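Local coordinates for protein anthranilate-CoA ligase (Stigmatella aurantiaca, PDB 4WV3) that belongs to the ANL superfamily of AMP-binding enzymes, whose large N-terminal domain carries a smaller C-terminal one, and holds a bound ligand at a pocket formed by both, at residues E295-P298 and A299-Y303; T432-H436 and P437-E441. All blocks are in the same frame, centred on the assembly; numbering follows the deposited sequence.

Contact 1: E295-P298 and A299-Y303; sequences EALP and AALWY. With 3UK (5'-O-[(S)-[(2-aminobenzoyl)oxy](hydroxy)phosphoryl]adenosine), chain C.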
# COMPACT_ATOMS: atom_id res chain seq x y z
N GLU A 295 -4.20 -6.77 -0.22
CA GLU A 295 -5.33 -7.69 -0.16
C GLU A 295 -4.92 -8.98 0.55
O GLU A 295 -3.73 -9.24 0.72
CB GLU A 295 -5.88 -8.01 -1.56
CG GLU A 295 -6.66 -6.86 -2.20
CD GLU A 295 -7.50 -7.31 -3.37
OE1 GLU A 295 -7.68 -8.53 -3.55
OE2 GLU A 295 -7.99 -6.44 -4.13
N ALA A 296 -5.91 -9.77 0.96
CA ALA A 296 -5.64 -11.00 1.70
C ALA A 296 -4.80 -11.99 0.90
O ALA A 296 -5.12 -12.31 -0.24
CB ALA A 296 -6.95 -11.65 2.14
N LEU A 297 -3.72 -12.47 1.51
CA LEU A 297 -2.85 -13.45 0.87
C LEU A 297 -3.40 -14.86 1.04
O LEU A 297 -3.50 -15.36 2.16
CB LEU A 297 -1.43 -13.38 1.46
CG LEU A 297 -0.44 -14.41 0.92
CD1 LEU A 297 -0.02 -14.06 -0.51
CD2 LEU A 297 0.78 -14.52 1.82
N PRO A 298 -3.78 -15.50 -0.08
CA PRO A 298 -4.32 -16.86 -0.07
C PRO A 298 -3.32 -17.85 0.52
O PRO A 298 -2.11 -17.69 0.33
CB PRO A 298 -4.54 -17.16 -1.56
CG PRO A 298 -4.65 -15.83 -2.21
CD PRO A 298 -3.72 -14.94 -1.45
N ALA A 299 -3.82 -18.85 1.23
CA ALA A 299 -2.97 -19.86 1.84
C ALA A 299 -2.17 -20.62 0.79
O ALA A 299 -1.02 -21.00 1.01
CB ALA A 299 -3.79 -20.82 2.68
N ALA A 300 -2.80 -20.83 -0.37
CA ALA A 300 -2.16 -21.55 -1.47
C ALA A 300 -0.93 -20.81 -1.98
O ALA A 300 0.05 -21.43 -2.39
CB ALA A 300 -3.16 -21.76 -2.61
N LEU A 301 -0.98 -19.48 -1.95
CA LEU A 301 0.15 -18.66 -2.36
C LEU A 301 1.25 -18.66 -1.31
O LEU A 301 2.44 -18.60 -1.65
CB LEU A 301 -0.29 -17.23 -2.67
CG LEU A 301 -0.71 -16.97 -4.12
CD1 LEU A 301 -1.06 -15.50 -4.31
CD2 LEU A 301 0.39 -17.39 -5.08
N TRP A 302 0.86 -18.71 -0.04
CA TRP A 302 1.83 -18.73 1.04
C TRP A 302 2.67 -20.01 0.98
O TRP A 302 3.88 -19.97 1.18
CB TRP A 302 1.14 -18.62 2.41
CG TRP A 302 2.11 -18.43 3.54
CD1 TRP A 302 2.49 -17.25 4.10
CD2 TRP A 302 2.81 -19.46 4.25
NE1 TRP A 302 3.39 -17.47 5.11
CE2 TRP A 302 3.61 -18.82 5.23
CE3 TRP A 302 2.85 -20.85 4.16
CZ2 TRP A 302 4.43 -19.53 6.10
CZ3 TRP A 302 3.67 -21.55 5.03
CH2 TRP A 302 4.45 -20.89 5.99
N TYR A 303 2.02 -21.13 0.71
CA TYR A 303 2.71 -22.41 0.62
C TYR A 303 3.55 -22.50 -0.65
O TYR A 303 4.67 -23.00 -0.63
CB TYR A 303 1.73 -23.58 0.69
CG TYR A 303 1.14 -23.80 2.06
CD1 TYR A 303 1.94 -24.15 3.14
CD2 TYR A 303 -0.23 -23.67 2.28
CE1 TYR A 303 1.40 -24.35 4.40
CE2 TYR A 303 -0.78 -23.87 3.53
CZ TYR A 303 0.04 -24.21 4.59
OH TYR A 303 -0.50 -24.41 5.84
C10 3UK C . -7.34 -3.95 2.37
C15 3UK C . -6.14 -5.97 3.21
C17 3UK C . -6.73 -8.21 3.67
C21 3UK C . -8.30 -3.69 3.50
C26 3UK C . -2.14 -0.83 3.27
C28 3UK C . -0.63 -2.36 4.37
O01 3UK C . -3.61 -1.25 1.40
C02 3UK C . -3.39 -0.55 2.37
O03 3UK C . -4.03 0.72 2.48
P04 3UK C . -5.21 1.14 1.50
O05 3UK C . -5.66 2.59 1.86
O06 3UK C . -6.49 0.18 1.65
C07 3UK C . -6.70 -0.53 2.88
C08 3UK C . -7.65 -1.67 2.61
O09 3UK C . -6.98 -2.69 1.83
N11 3UK C . -6.18 -4.63 2.84
C12 3UK C . -4.94 -4.09 2.99
N13 3UK C . -4.10 -5.05 3.46
C14 3UK C . -4.82 -6.23 3.60
N16 3UK C . -7.07 -6.96 3.25
N18 3UK C . -5.49 -8.52 4.05
C19 3UK C . -4.52 -7.59 4.03
N20 3UK C . -3.21 -7.94 4.44
O22 3UK C . -9.63 -3.85 3.04
C23 3UK C . -8.06 -2.31 3.87
O24 3UK C . -9.28 -1.71 4.36
O25 3UK C . -4.71 1.13 0.07
C27 3UK C . -1.76 -2.12 3.56
C29 3UK C . 0.12 -1.26 4.91
C30 3UK C . -0.26 0.03 4.63
C31 3UK C . -1.39 0.27 3.81
N32 3UK C . -1.79 1.64 3.51
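P298 is the N-cap residue of helix 299-309, and its carbonyl starts the helical bonding by reaching across to W302 and L301. The loop after strand 289-292 leads here into that helix, in the N-terminal, AMP-binding part of the ANL fold. P298 O takes the amide of W302 at N–O 3.2 Å, with an N-H...O angle of 150°. The amide of L301 also leans on P298 O, at N–O 3.1 Å, but this bond is weak.

L297 puts one methyl on each of two helix residues. Its chi1 of 177° sets CG opposite the backbone N and sends the branch along the first turn. L297 CD1 lies on L301 CB at 3.8 Å. L297 CD2 meets the edge of the W302 indole near its plane, 3.9 Å from W302 CD1. The P298 ring runs side by side with L301, with P298 CD 3.9 Å from L301 CD1. Helix 267-274 and strand 313-318 pack round L297. The indole is tied farther off, by W302 NE1 to the carbonyl of I313.

At the other end the chain is part of the ligand pocket. The E295-A296 peptide lies over one face of the adenine of 3UK, with E295 C 3.6 Å from N18 of 3UK. A296 CB lies 3.8 Å from C17 of 3UK. The E295 carboxylate forms a salt bridge with R509 and accepts the amide of I507.

The chemistry is therefore divided. Carbonyl bonds and apolar contacts hold the helix start, while a flat peptide faces the adenine a few residues earlier.

Contact 2: T432-H436 and P437-E441; sequences TLIQH and PAVQE
H436, followed by P437, is the residue shared by two type I beta turns, 433-436 and 436-439, which lead from helix 426-433 into strand 439-448 of the C-terminal domain.

One backbone bond closes the second turn, V439 N to H436 O at 3.0 Å. A second ties its side chain: A438 N donates to H436 ND1 at 3.1 Å, with an N-H...N angle of 158° and a 20° tilt from the ring plane. H436 NE2 is hydrogen-bonded to Q475 OE1 of helix 470-483. Both ring nitrogens are thus engaged, consistent with a neutral imidazole protonated on NE2. A water bridges I434 O, at 2.8 Å, and V439 O, at 2.7 Å.

A CH-pi contact puts P437 CD over a face of the same imidazole, 3.6 Å from its centroid.

Methyl groups also lie against backbone carbonyls. V439 CG2 is 3.5 Å from L433 O. I434 stretches along the start of the strand, because its chi1 of -152° carries CG1 away from the backbone N. The apolar approach of I434 CG1 to V439 CG1 is loose, at 4.5 Å. At the corner lies a classic beta bulge, with Q440 and E441 opposite the single residue I461. There I434 CD1 ends 3.6 Å from Q440 O.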
# COMPACT_ATOMS: atom_id res chain seq x y z
N THR A 432 -10.21 -20.41 -2.51
CA THR A 432 -10.45 -21.79 -2.89
C THR A 432 -10.12 -22.01 -4.37
O THR A 432 -9.49 -23.01 -4.73
CB THR A 432 -11.91 -22.21 -2.63
OG1 THR A 432 -12.17 -22.16 -1.22
CG2 THR A 432 -12.17 -23.61 -3.14
N LEU A 433 -10.53 -21.06 -5.20
CA LEU A 433 -10.28 -21.14 -6.64
C LEU A 433 -8.79 -21.15 -6.97
O LEU A 433 -8.35 -21.85 -7.87
CB LEU A 433 -10.96 -19.98 -7.36
CG LEU A 433 -12.49 -20.00 -7.44
CD1 LEU A 433 -13.02 -18.63 -7.81
CD2 LEU A 433 -12.95 -21.03 -8.45
N ILE A 434 -8.02 -20.37 -6.21
CA ILE A 434 -6.60 -20.22 -6.49
C ILE A 434 -5.80 -21.47 -6.10
O ILE A 434 -4.64 -21.61 -6.46
CB ILE A 434 -6.01 -18.97 -5.78
CG1 ILE A 434 -4.80 -18.44 -6.55
CG2 ILE A 434 -5.67 -19.28 -4.33
CD1 ILE A 434 -4.27 -17.13 -6.01
N GLN A 435 -6.44 -22.38 -5.37
CA GLN A 435 -5.82 -23.65 -5.01
C GLN A 435 -5.56 -24.51 -6.25
O GLN A 435 -4.60 -25.27 -6.29
CB GLN A 435 -6.68 -24.42 -4.01
CG GLN A 435 -6.72 -23.81 -2.62
CD GLN A 435 -7.62 -24.58 -1.67
OE1 GLN A 435 -8.39 -25.44 -2.09
NE2 GLN A 435 -7.52 -24.26 -0.39
N HIS A 436 -6.42 -24.37 -7.25
CA HIS A 436 -6.23 -25.08 -8.51
C HIS A 436 -5.01 -24.52 -9.23
O HIS A 436 -4.89 -23.31 -9.43
CB HIS A 436 -7.47 -24.96 -9.40
CG HIS A 436 -7.48 -25.91 -10.56
ND1 HIS A 436 -6.70 -25.71 -11.68
CD2 HIS A 436 -8.16 -27.06 -10.76
CE1 HIS A 436 -6.90 -26.71 -12.53
NE2 HIS A 436 -7.78 -27.54 -12.00
N PRO A 437 -4.09 -25.41 -9.64
CA PRO A 437 -2.77 -25.04 -10.18
C PRO A 437 -2.82 -24.28 -11.50
O PRO A 437 -1.80 -23.73 -11.92
CB PRO A 437 -2.08 -26.39 -10.37
CG PRO A 437 -3.20 -27.36 -10.54
CD PRO A 437 -4.29 -26.87 -9.63
N ALA A 438 -3.98 -24.25 -12.15
CA ALA A 438 -4.11 -23.57 -13.44
C ALA A 438 -4.51 -22.11 -13.26
O ALA A 438 -4.40 -21.31 -14.19
CB ALA A 438 -5.11 -24.29 -14.32
N VAL A 439 -4.98 -21.77 -12.06
CA VAL A 439 -5.42 -20.41 -11.77
C VAL A 439 -4.29 -19.56 -11.21
O VAL A 439 -3.68 -19.90 -10.19
CB VAL A 439 -6.58 -20.42 -10.75
CG1 VAL A 439 -7.01 -18.99 -10.43
CG2 VAL A 439 -7.74 -21.23 -11.29
N GLN A 440 -4.00 -18.44 -11.87
CA GLN A 440 -2.99 -17.51 -11.40
C GLN A 440 -3.58 -16.59 -10.33
O GLN A 440 -3.00 -16.40 -9.26
CB GLN A 440 -2.43 -16.69 -12.56
CG GLN A 440 -1.37 -15.68 -12.15
CD GLN A 440 -0.67 -15.05 -13.34
OE1 GLN A 440 -0.74 -15.57 -14.45
NE2 GLN A 440 0.01 -13.93 -13.11
N GLU A 441 -4.75 -16.02 -10.64
CA GLU A 441 -5.50 -15.20 -9.69
C GLU A 441 -6.94 -15.09 -10.16
O GLU A 441 -7.26 -15.45 -11.29
CB GLU A 441 -4.87 -13.81 -9.54
CG GLU A 441 -4.80 -13.03 -10.84
CD GLU A 441 -4.26 -11.62 -10.63
OE1 GLU A 441 -4.24 -11.16 -9.48
OE2 GLU A 441 -3.87 -10.99 -11.63
O HOH W 1 -2.69 -21.59 -8.40

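Overall arrangement
Contact 1 belongs to the AMP-binding part and contact 2 to the C-terminal domain, yet they touch directly, with centres about 11 Å apart. I434 is the main link. Its CG2 rests on P298 CB at 3.7 Å and on A300 CB at 3.9 Å, and I434 CD1 meets L301 CD1 at 4.0 Å. The first turn of helix 299-309 thus packs on the turn of contact 2. E441 adds a polar tie between the two parts, to T268. Contact 1 reaches 3UK itself through E295 and A296, whereas the I434 side chain is about 13 Å from the ligand. Contact 2 therefore lies away from the ligand, where the two parts meet. K506, near E295, is hydrogen-bonded to 3UK.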